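Local coordinates for protein putative peptidase (Parabacteroides merdae, PDB 4L8K) that is a putative peptidase of family S41 that probably hydrolyses peptide bonds in the manner of serine proteases, at residues Asn98-Asp103 with Gly109-Arg114; Asn135-Met140 with Ser165-Ser170; Phe152-Asn157 with Asp227-Met232. All coordinates share one frame; numbering follows the deposited sequence. Where two conformers were deposited one is given.

Contact 1: Asn98-Asp103 with Gly109-Arg114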
loop_
_atom_site.group_PDB
_atom_site.type_symbol
_atom_site.label_atom_id
_atom_site.label_comp_id
_atom_site.label_asym_id
_atom_site.label_seq_id
_atom_site.Cartn_x
_atom_site.Cartn_y
_atom_site.Cartn_z
ATOM N N ASN A 98 -23.154 -7.159 -1.486
ATOM C CA ASN A 98 -23.821 -8.320 -2.077
ATOM C C ASN A 98 -23.149 -9.646 -1.691
ATOM O O ASN A 98 -23.783 -10.694 -1.771
ATOM C CB ASN A 98 -23.886 -8.188 -3.592
ATOM C CG ASN A 98 -24.743 -7.044 -4.040
ATOM O OD1 ASN A 98 -25.592 -6.563 -3.298
ATOM N ND2 ASN A 98 -24.531 -6.579 -5.262
ATOM N N TYR A 99 -21.886 -9.597 -1.286
ATOM C CA TYR A 99 -21.092 -10.748 -0.872
ATOM C C TYR A 99 -21.069 -10.873 0.642
ATOM O O TYR A 99 -21.259 -11.974 1.167
ATOM C CB TYR A 99 -19.652 -10.659 -1.427
ATOM C CG TYR A 99 -19.610 -10.679 -2.944
ATOM C CD1 TYR A 99 -19.780 -9.508 -3.682
ATOM C CD2 TYR A 99 -19.458 -11.876 -3.642
ATOM C CE1 TYR A 99 -19.804 -9.530 -5.077
ATOM C CE2 TYR A 99 -19.446 -11.902 -5.039
ATOM C CZ TYR A 99 -19.630 -10.726 -5.751
ATOM O OH TYR A 99 -19.641 -10.734 -7.126
ATOM N N LEU A 100 -20.840 -9.763 1.348
ATOM C CA LEU A 100 -20.819 -9.799 2.806
ATOM C C LEU A 100 -22.226 -9.875 3.406
ATOM O O LEU A 100 -22.400 -10.524 4.430
ATOM C CB LEU A 100 -20.043 -8.591 3.393
ATOM C CG LEU A 100 -18.500 -8.671 3.308
ATOM C CD1 LEU A 100 -17.862 -7.361 3.695
ATOM C CD2 LEU A 100 -17.948 -9.826 4.147
ATOM N N GLY A 101 -23.211 -9.243 2.775
ATOM C CA GLY A 101 -24.576 -9.186 3.288
ATOM C C GLY A 101 -24.651 -8.510 4.650
ATOM O O GLY A 101 -23.876 -7.587 4.949
ATOM N N THR A 102 -25.526 -9.026 5.521
ATOM C CA THR A 102 -25.680 -8.494 6.873
ATOM C C THR A 102 -25.243 -9.516 7.931
ATOM O O THR A 102 -25.115 -9.155 9.101
ATOM C CB THR A 102 -27.146 -8.046 7.120
ATOM O OG1 THR A 102 -28.017 -9.182 7.013
ATOM C CG2 THR A 102 -27.584 -6.892 6.192
ATOM N N ASP A 103 -25.039 -10.785 7.523
ATOM C CA ASP A 103 -24.726 -11.898 8.421
ATOM C C ASP A 103 -23.219 -12.267 8.433
ATOM O O ASP A 103 -22.856 -13.368 8.871
ATOM C CB ASP A 103 -25.565 -13.131 8.015
ATOM C CG ASP A 103 -25.373 -13.570 6.567
ATOM O OD1 ASP A 103 -24.741 -12.797 5.782
ATOM O OD2 ASP A 103 -25.929 -14.634 6.190
ATOM N N GLY A 109 -10.535 -5.993 13.310
ATOM C CA GLY A 109 -10.660 -5.188 12.102
ATOM C C GLY A 109 -11.060 -5.978 10.866
ATOM O O GLY A 109 -11.130 -5.416 9.778
HETATM N N MSE A 110 -11.341 -7.283 11.004
HETATM C CA MSE A 110 -11.757 -8.141 9.880
HETATM C C MSE A 110 -13.263 -8.376 9.815
HETATM O O MSE A 110 -13.923 -8.603 10.841
HETATM C CB MSE A 110 -11.095 -9.533 9.941
HETATM C CG MSE A 110 -9.596 -9.517 9.743
HETATM SE SE MSE A 110 -8.833 -11.335 9.916
HETATM C CE MSE A 110 -9.552 -11.884 11.693
ATOM N N LYS A 111 -13.770 -8.401 8.573
ATOM C CA LYS A 111 -15.117 -8.815 8.212
ATOM C C LYS A 111 -14.913 -10.109 7.468
ATOM O O LYS A 111 -14.049 -10.158 6.572
ATOM C CB LYS A 111 -15.867 -7.792 7.340
ATOM C CG LYS A 111 -16.149 -6.459 7.992
ATOM C CD LYS A 111 -16.897 -5.594 6.986
ATOM C CE LYS A 111 -17.286 -4.241 7.526
ATOM N NZ LYS A 111 -17.891 -3.411 6.429
ATOM N N TYR A 112 -15.628 -11.190 7.853
ATOM C CA TYR A 112 -15.368 -12.441 7.158
ATOM C C TYR A 112 -16.633 -13.260 6.953
ATOM O O TYR A 112 -17.575 -13.188 7.736
ATOM C CB TYR A 112 -14.239 -13.247 7.829
ATOM C CG TYR A 112 -14.551 -13.816 9.199
ATOM C CD1 TYR A 112 -14.429 -13.032 10.352
ATOM C CD2 TYR A 112 -14.866 -15.163 9.359
ATOM C CE1 TYR A 112 -14.683 -13.568 11.626
ATOM C CE2 TYR A 112 -15.104 -15.712 10.627
ATOM C CZ TYR A 112 -15.007 -14.914 11.758
ATOM O OH TYR A 112 -15.259 -15.486 12.992
ATOM N N LYS A 113 -16.661 -14.013 5.860
ATOM C CA LYS A 113 -17.805 -14.834 5.478
ATOM C C LYS A 113 -17.405 -15.920 4.478
ATOM O O LYS A 113 -16.575 -15.679 3.605
ATOM C CB LYS A 113 -18.887 -13.927 4.844
ATOM C CG LYS A 113 -20.244 -14.578 4.690
ATOM C CD LYS A 113 -21.208 -13.660 4.021
ATOM C CE LYS A 113 -22.557 -14.292 3.856
ATOM N NZ LYS A 113 -23.560 -13.277 3.432
ATOM N N ARG A 114 -18.080 -17.077 4.555
ATOM C CA ARG A 114 -17.880 -18.164 3.593
ATOM C C ARG A 114 -18.726 -17.891 2.340
ATOM O O ARG A 114 -19.905 -17.523 2.439
ATOM C CB ARG A 114 -18.222 -19.541 4.188
ATOM C CG ARG A 114 -17.241 -19.972 5.247
ATOM C CD ARG A 114 -17.433 -21.413 5.685
ATOM N NE ARG A 114 -18.807 -21.720 6.085
ATOM C CZ ARG A 114 -19.144 -22.281 7.245
ATOM N NH1 ARG A 114 -18.214 -22.560 8.152
ATOM N NH2 ARG A 114 -20.406 -22.578 7.499
#
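K113, on strand 110-115, reaches across to the end of helix 93-100 and carries its ammonium group to the backbone there, while the side chain of L100 packs against the same strand. With CG anti to the backbone N (chi1 -167°) and every later bond extended, K113 spans the gap at full length. Its NZ forms a salt bridge with D103, meeting OD1 at 2.7 Å on the syn side and 18° out of the carboxylate plane; the two side chains cross at about a right angle. The same NZ makes weak hydrogen bonds to L100 O at 3.1 Å and to Y99 O, carbonyls of the last helical turn. G101, where the chain leaves the helix with positive phi, brings D103 round to the lysine. Nearer the strand, L100 sends CD1 against the aliphatic chain of K111, 3.9 Å from its CD, and CD2 toward K113 CB; it also touches Y122 of strand 120-125. A leucine in place of K113 would probably leave D103 without its counter-charge and the helix-end carbonyls without this donor. One cation thus answers both a carboxylate and the carbonyl end of a helix, whose dipole would favour positive charge.

Contact 2: Asn135-Met140 with Ser165-Ser170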
loop_
_atom_site.group_PDB
_atom_site.type_symbol
_atom_site.label_atom_id
_atom_site.label_comp_id
_atom_site.label_asym_id
_atom_site.label_seq_id
_atom_site.Cartn_x
_atom_site.Cartn_y
_atom_site.Cartn_z
ATOM N N ASN A 135 -6.368 -14.540 18.650
ATOM C CA ASN A 135 -7.611 -15.316 18.758
ATOM C C ASN A 135 -8.525 -14.994 17.581
ATOM O O ASN A 135 -9.053 -15.918 16.978
ATOM C CB ASN A 135 -8.314 -15.085 20.104
ATOM C CG ASN A 135 -7.572 -15.648 21.296
ATOM O OD1 ASN A 135 -6.807 -16.587 21.214
ATOM N ND2 ASN A 135 -7.805 -15.106 22.450
ATOM N N ASN A 136 -8.636 -13.709 17.197
ATOM C CA ASN A 136 -9.401 -13.271 16.018
ATOM C C ASN A 136 -9.012 -14.092 14.786
ATOM O O ASN A 136 -9.883 -14.641 14.091
ATOM C CB ASN A 136 -9.142 -11.780 15.714
ATOM C CG ASN A 136 -9.690 -10.792 16.674
ATOM O OD1 ASN A 136 -9.136 -9.699 16.797
ATOM N ND2 ASN A 136 -10.824 -11.107 17.329
ATOM N N LEU A 137 -7.681 -14.192 14.539
ATOM C CA LEU A 137 -7.134 -14.943 13.412
ATOM C C LEU A 137 -7.434 -16.437 13.539
ATOM O O LEU A 137 -7.903 -17.023 12.567
ATOM C CB LEU A 137 -5.618 -14.695 13.249
ATOM C CG LEU A 137 -5.240 -13.322 12.694
ATOM C CD1 LEU A 137 -3.802 -12.949 13.071
ATOM C CD2 LEU A 137 -5.504 -13.214 11.170
ATOM N N ASP A 138 -7.213 -17.038 14.727
ATOM C CA ASP A 138 -7.492 -18.461 14.954
ATOM C C ASP A 138 -8.964 -18.808 14.713
ATOM O O ASP A 138 -9.245 -19.841 14.102
ATOM C CB ASP A 138 -7.089 -18.886 16.375
ATOM C CG ASP A 138 -5.594 -19.081 16.579
ATOM O OD1 ASP A 138 -4.838 -18.967 15.586
ATOM O OD2 ASP A 138 -5.182 -19.336 17.732
ATOM N N TYR A 139 -9.889 -17.937 15.155
ATOM C CA TYR A 139 -11.336 -18.128 14.987
ATOM C C TYR A 139 -11.778 -18.002 13.524
ATOM O O TYR A 139 -12.623 -18.784 13.073
ATOM C CB TYR A 139 -12.124 -17.163 15.874
ATOM C CG TYR A 139 -12.298 -17.722 17.268
ATOM C CD1 TYR A 139 -13.120 -18.828 17.502
ATOM C CD2 TYR A 139 -11.613 -17.182 18.351
ATOM C CE1 TYR A 139 -13.242 -19.386 18.773
ATOM C CE2 TYR A 139 -11.748 -17.719 19.636
ATOM C CZ TYR A 139 -12.566 -18.819 19.838
ATOM O OH TYR A 139 -12.737 -19.344 21.086
HETATM N N MSE A 140 -11.184 -17.048 12.786
HETATM C CA MSE A 140 -11.481 -16.832 11.374
HETATM C C MSE A 140 -11.024 -18.073 10.584
HETATM O O MSE A 140 -11.807 -18.610 9.798
HETATM C CB MSE A 140 -10.848 -15.506 10.880
HETATM C CG MSE A 140 -11.007 -15.225 9.376
HETATM SE SE MSE A 140 -9.574 -16.099 8.350
HETATM C CE MSE A 140 -8.017 -14.987 8.991
ATOM N N SER A 165 0.306 -6.064 10.303
ATOM C CA SER A 165 0.862 -6.518 9.039
ATOM C C SER A 165 1.659 -7.809 9.282
ATOM O O SER A 165 1.287 -8.833 8.725
ATOM C CB SER A 165 1.735 -5.423 8.436
ATOM O OG SER A 165 1.873 -5.678 7.052
ATOM N N ASP A 166 2.679 -7.762 10.177
ATOM C CA ASP A 166 3.531 -8.910 10.536
ATOM C C ASP A 166 2.744 -10.052 11.157
ATOM O O ASP A 166 3.028 -11.209 10.857
ATOM C CB ASP A 166 4.642 -8.487 11.522
ATOM C CG ASP A 166 5.987 -8.225 10.881
ATOM O OD1 ASP A 166 6.025 -7.545 9.827
ATOM O OD2 ASP A 166 7.003 -8.632 11.462
ATOM N N ARG A 167 1.766 -9.744 12.023
ATOM C CA ARG A 167 0.940 -10.741 12.711
ATOM C C ARG A 167 0.077 -11.531 11.717
ATOM O O ARG A 167 -0.021 -12.744 11.850
ATOM C CB ARG A 167 0.054 -10.056 13.772
ATOM C CG ARG A 167 -0.780 -11.020 14.601
ATOM C CD ARG A 167 -1.601 -10.267 15.614
ATOM N NE ARG A 167 -0.791 -9.860 16.767
ATOM C CZ ARG A 167 -1.176 -9.016 17.721
ATOM N NH1 ARG A 167 -2.385 -8.460 17.686
ATOM N NH2 ARG A 167 -0.348 -8.692 18.693
ATOM N N ILE A 168 -0.533 -10.860 10.728
ATOM C CA ILE A 168 -1.350 -11.559 9.723
ATOM C C ILE A 168 -0.432 -12.361 8.771
ATOM O O ILE A 168 -0.619 -13.561 8.653
ATOM C CB ILE A 168 -2.320 -10.616 8.955
ATOM C CG1 ILE A 168 -3.350 -10.000 9.921
ATOM C CG2 ILE A 168 -3.041 -11.366 7.832
ATOM C CD1 ILE A 168 -3.869 -8.609 9.417
ATOM N N ALA A 169 0.586 -11.717 8.156
ATOM C CA ALA A 169 1.505 -12.357 7.194
ATOM C C ALA A 169 2.185 -13.610 7.740
ATOM O O ALA A 169 2.349 -14.577 6.989
ATOM C CB ALA A 169 2.555 -11.364 6.728
ATOM N N SER A 170 2.565 -13.600 9.034
ATOM C CA SER A 170 3.258 -14.716 9.694
ATOM C C SER A 170 2.390 -16.013 9.774
ATOM O O SER A 170 2.949 -17.099 9.953
ATOM C CB SER A 170 3.767 -14.300 11.072
ATOM O OG SER A 170 2.693 -14.073 11.968
#
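L137 of helix 134-143 points into helix 162-169 and divides its two methyl groups between R167 and I168. Both helices belong to the alpha/beta core of the S41 peptidase domain, of the ClpP/crotonase clan. Helix 134-143 makes the beta-alpha-beta crossover between the parallel strands 120-125 and 149-153, and helix 162-169 follows the second of these. Their backbones come close at L137 and I168, and no hydrogen bond crosses between the two segments, which meet chiefly through aliphatic carbon.

In helix 162-169, A169 N bonds to S165 O at 3.0 Å. R167 is the first residue to touch L137. Its CG stands anti to the backbone N (chi1 -176°) and lies 3.9 Å from L137 CD1, a methyl that also rests 4.0 Å from R167 O. Past the extended CG-CD part the chain bends at chi3 (-78°) and carries the guanidinium off to V132, whose carbonyl O is bonded by NH1; a long, weak ion pair joins NE to E134. The arginine therefore gives L137 its methylene flank and spends its charge elsewhere.

One residue on, I168 offers its CG1 branch to the other methyl, with L137 CD2 at 4.1 Å from I168 CG1 and the two side chains crossing at about a right angle. At the end of the segment S170 N bonds to D166 O, and its backbone also pairs with S204. Just beyond, R171 gives the helices a polar tie: its NH1 forms a salt bridge with D138 OD1, an oxygen that T207 N also bonds.

Contact 3: Phe152-Asn157 with Asp227-Met232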
loop_
_atom_site.group_PDB
_atom_site.type_symbol
_atom_site.label_atom_id
_atom_site.label_comp_id
_atom_site.label_asym_id
_atom_site.label_seq_id
_atom_site.Cartn_x
_atom_site.Cartn_y
_atom_site.Cartn_z
ATOM N N PHE A 152 -8.212 -12.972 0.641
ATOM C CA PHE A 152 -7.812 -11.963 1.624
ATOM C C PHE A 152 -7.835 -10.601 0.906
ATOM O O PHE A 152 -6.929 -10.254 0.158
ATOM C CB PHE A 152 -6.449 -12.285 2.287
ATOM C CG PHE A 152 -6.296 -11.595 3.625
ATOM C CD1 PHE A 152 -5.883 -10.262 3.699
ATOM C CD2 PHE A 152 -6.629 -12.254 4.809
ATOM C CE1 PHE A 152 -5.773 -9.614 4.939
ATOM C CE2 PHE A 152 -6.515 -11.611 6.047
ATOM C CZ PHE A 152 -6.081 -10.298 6.103
ATOM N N ASP A 153 -8.911 -9.873 1.076
ATOM C CA ASP A 153 -9.144 -8.618 0.351
ATOM C C ASP A 153 -8.645 -7.406 1.139
ATOM O O ASP A 153 -9.198 -7.065 2.197
ATOM C CB ASP A 153 -10.662 -8.508 0.046
ATOM C CG ASP A 153 -11.119 -7.400 -0.886
ATOM O OD1 ASP A 153 -10.268 -6.590 -1.319
ATOM O OD2 ASP A 153 -12.323 -7.348 -1.188
ATOM N N VAL A 154 -7.609 -6.735 0.591
ATOM C CA VAL A 154 -7.022 -5.517 1.195
ATOM C C VAL A 154 -7.167 -4.308 0.229
ATOM O O VAL A 154 -6.384 -3.360 0.295
ATOM C CB VAL A 154 -5.551 -5.703 1.670
ATOM C CG1 VAL A 154 -5.470 -6.650 2.869
ATOM C CG2 VAL A 154 -4.625 -6.134 0.526
ATOM N N ARG A 155 -8.166 -4.348 -0.662
ATOM C CA ARG A 155 -8.456 -3.221 -1.539
ATOM C C ARG A 155 -8.958 -2.065 -0.686
ATOM O O ARG A 155 -9.665 -2.309 0.297
ATOM C CB ARG A 155 -9.517 -3.589 -2.588
ATOM C CG ARG A 155 -9.023 -4.565 -3.647
ATOM C CD ARG A 155 -10.138 -4.959 -4.615
ATOM N NE ARG A 155 -11.183 -5.733 -3.938
ATOM C CZ ARG A 155 -12.378 -6.012 -4.446
ATOM N NH1 ARG A 155 -12.727 -5.543 -5.643
ATOM N NH2 ARG A 155 -13.244 -6.745 -3.757
ATOM N N ASP A 156 -8.573 -0.824 -1.022
ATOM C CA ASP A 156 -8.951 0.379 -0.287
ATOM C C ASP A 156 -8.366 0.404 1.142
ATOM O O ASP A 156 -8.896 1.088 2.000
ATOM C CB ASP A 156 -10.473 0.578 -0.266
ATOM C CG ASP A 156 -10.995 1.309 -1.486
ATOM O OD1 ASP A 156 -10.340 1.234 -2.555
ATOM O OD2 ASP A 156 -12.051 1.950 -1.377
ATOM N N ASN A 157 -7.263 -0.316 1.378
ATOM C CA ASN A 157 -6.619 -0.317 2.679
ATOM C C ASN A 157 -5.357 0.543 2.569
ATOM O O ASN A 157 -4.355 0.119 2.003
ATOM C CB ASN A 157 -6.331 -1.757 3.153
ATOM C CG ASN A 157 -5.746 -1.876 4.552
ATOM O OD1 ASN A 157 -5.072 -0.965 5.061
ATOM N ND2 ASN A 157 -5.946 -3.043 5.186
ATOM N N ASP A 227 3.642 -3.171 1.929
ATOM C CA ASP A 227 4.648 -4.056 2.541
ATOM C C ASP A 227 4.063 -5.437 2.825
ATOM O O ASP A 227 4.776 -6.424 2.692
ATOM C CB ASP A 227 5.208 -3.442 3.831
ATOM C CG ASP A 227 5.800 -2.057 3.687
ATOM O OD1 ASP A 227 6.182 -1.676 2.541
ATOM O OD2 ASP A 227 5.920 -1.366 4.708
ATOM N N PHE A 228 2.788 -5.497 3.248
ATOM C CA PHE A 228 2.044 -6.736 3.498
ATOM C C PHE A 228 1.940 -7.544 2.170
ATOM O O PHE A 228 2.229 -8.744 2.146
ATOM C CB PHE A 228 0.611 -6.416 4.052
ATOM C CG PHE A 228 -0.291 -7.623 4.163
ATOM C CD1 PHE A 228 -0.131 -8.539 5.203
ATOM C CD2 PHE A 228 -1.306 -7.845 3.234
ATOM C CE1 PHE A 228 -0.970 -9.659 5.313
ATOM C CE2 PHE A 228 -2.128 -8.973 3.335
ATOM C CZ PHE A 228 -1.962 -9.867 4.381
ATOM N N VAL A 229 1.512 -6.869 1.083
ATOM C CA VAL A 229 1.365 -7.471 -0.241
ATOM C C VAL A 229 2.737 -8.012 -0.698
ATOM O O VAL A 229 2.819 -9.141 -1.177
ATOM C CB VAL A 229 0.744 -6.459 -1.243
ATOM C CG1 VAL A 229 0.885 -6.943 -2.690
ATOM C CG2 VAL A 229 -0.737 -6.231 -0.909
ATOM N N ASN A 230 3.803 -7.231 -0.478
ATOM C CA ASN A 230 5.159 -7.606 -0.826
ATOM C C ASN A 230 5.566 -8.956 -0.192
ATOM O O ASN A 230 6.214 -9.764 -0.854
ATOM C CB ASN A 230 6.133 -6.525 -0.401
ATOM C CG ASN A 230 7.584 -6.811 -0.750
ATOM O OD1 ASN A 230 7.926 -7.268 -1.837
ATOM N ND2 ASN A 230 8.467 -6.564 0.178
ATOM N N VAL A 231 5.202 -9.181 1.076
ATOM C CA VAL A 231 5.544 -10.419 1.773
ATOM C C VAL A 231 4.665 -11.564 1.252
ATOM O O VAL A 231 5.174 -12.651 0.984
ATOM C CB VAL A 231 5.432 -10.259 3.323
ATOM C CG1 VAL A 231 5.747 -11.574 4.050
ATOM C CG2 VAL A 231 6.337 -9.135 3.824
HETATM N N MSE A 232 3.357 -11.310 1.092
HETATM C CA MSE A 232 2.388 -12.324 0.690
HETATM C C MSE A 232 2.701 -12.909 -0.688
HETATM O O MSE A 232 2.632 -14.130 -0.823
HETATM C CB MSE A 232 0.951 -11.773 0.746
HETATM C CG MSE A 232 0.501 -11.451 2.184
HETATM SE SE MSE A 232 0.256 -13.016 3.333
HETATM C CE MSE A 232 -1.322 -13.669 2.540
#
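F228 of helix 224-232 rests the CE2-CZ corner of its ring against a shallow surface made by F152 and V154 CG1, at the end of strand 149-153. The strand runs through the parallel part of the central mixed sheet of this S41, ClpP/crotonase-type domain, and the helix packs over it and its neighbour 213-217.

F152 and V154 both point at the helix, with D153 between them turned elsewhere, and together they shape that surface. The two rings are set obliquely, planes at 44° and centroids 5.5 Å apart: the CD1-CE1 side of F152 meets the CE2-CZ side of F228, CE1 of F152 lying 3.9 Å from CZ of F228. With its CG anti to the backbone N (chi1 172°), F228 extends from the helix far enough to seat that corner, and V154 CG1 reaches the same CE2 corner, at 4.1 Å, from the same side of the ring as F152. In return V154 is the bump that enters the hollow between F228 and V229. Its second methyl, CG2, comes to 4.1 Å from CG2 of V229, the two valines lying alongside and running in opposite directions.

Within the helix, M232 lays its CG over the opposite face of the F228 ring, offset toward the rim, so that the ring is enclosed from both sides. I168 touches both phenylalanines from helix 162-169, and the ring of F128 also meets F228.

Behind V154 the chain is pinned by an Asx turn and enters a type II turn from V154 to N157. R155 grips D153 side-on, NH2 to OD2 at 2.8 Å, and D300 is a second salt-bridge partner of that NH2. D153 OD1 takes two donors from opposite faces of the carboxylate plane, R155 NE at 2.9 Å and the backbone R155 N at 3.1 Å.

How the contacts relate
From the N terminus, contact 1 closes first, a short loop that contains the edge strand 105-107 and joins the end of helix 93-100 to strand 110-115. It is complete before the others open. Contacts 2 and 3 then cross: helix 134-143, strand 149-153, helix 162-169 and helix 224-232 are engaged in turn, so that their chain segments alternate, tying the helices to the parallel part of the sheet. Strand 110-115 links contact 1 to contact 2, since M110 SE lies 3.9 Å from M140 CE and Y112 packs on M140. I168 bridges contacts 2 and 3, its CG2 being 3.7 Å from F152 CZ. Contacts 1 and 3 do not touch, though both reach the mixed sheet.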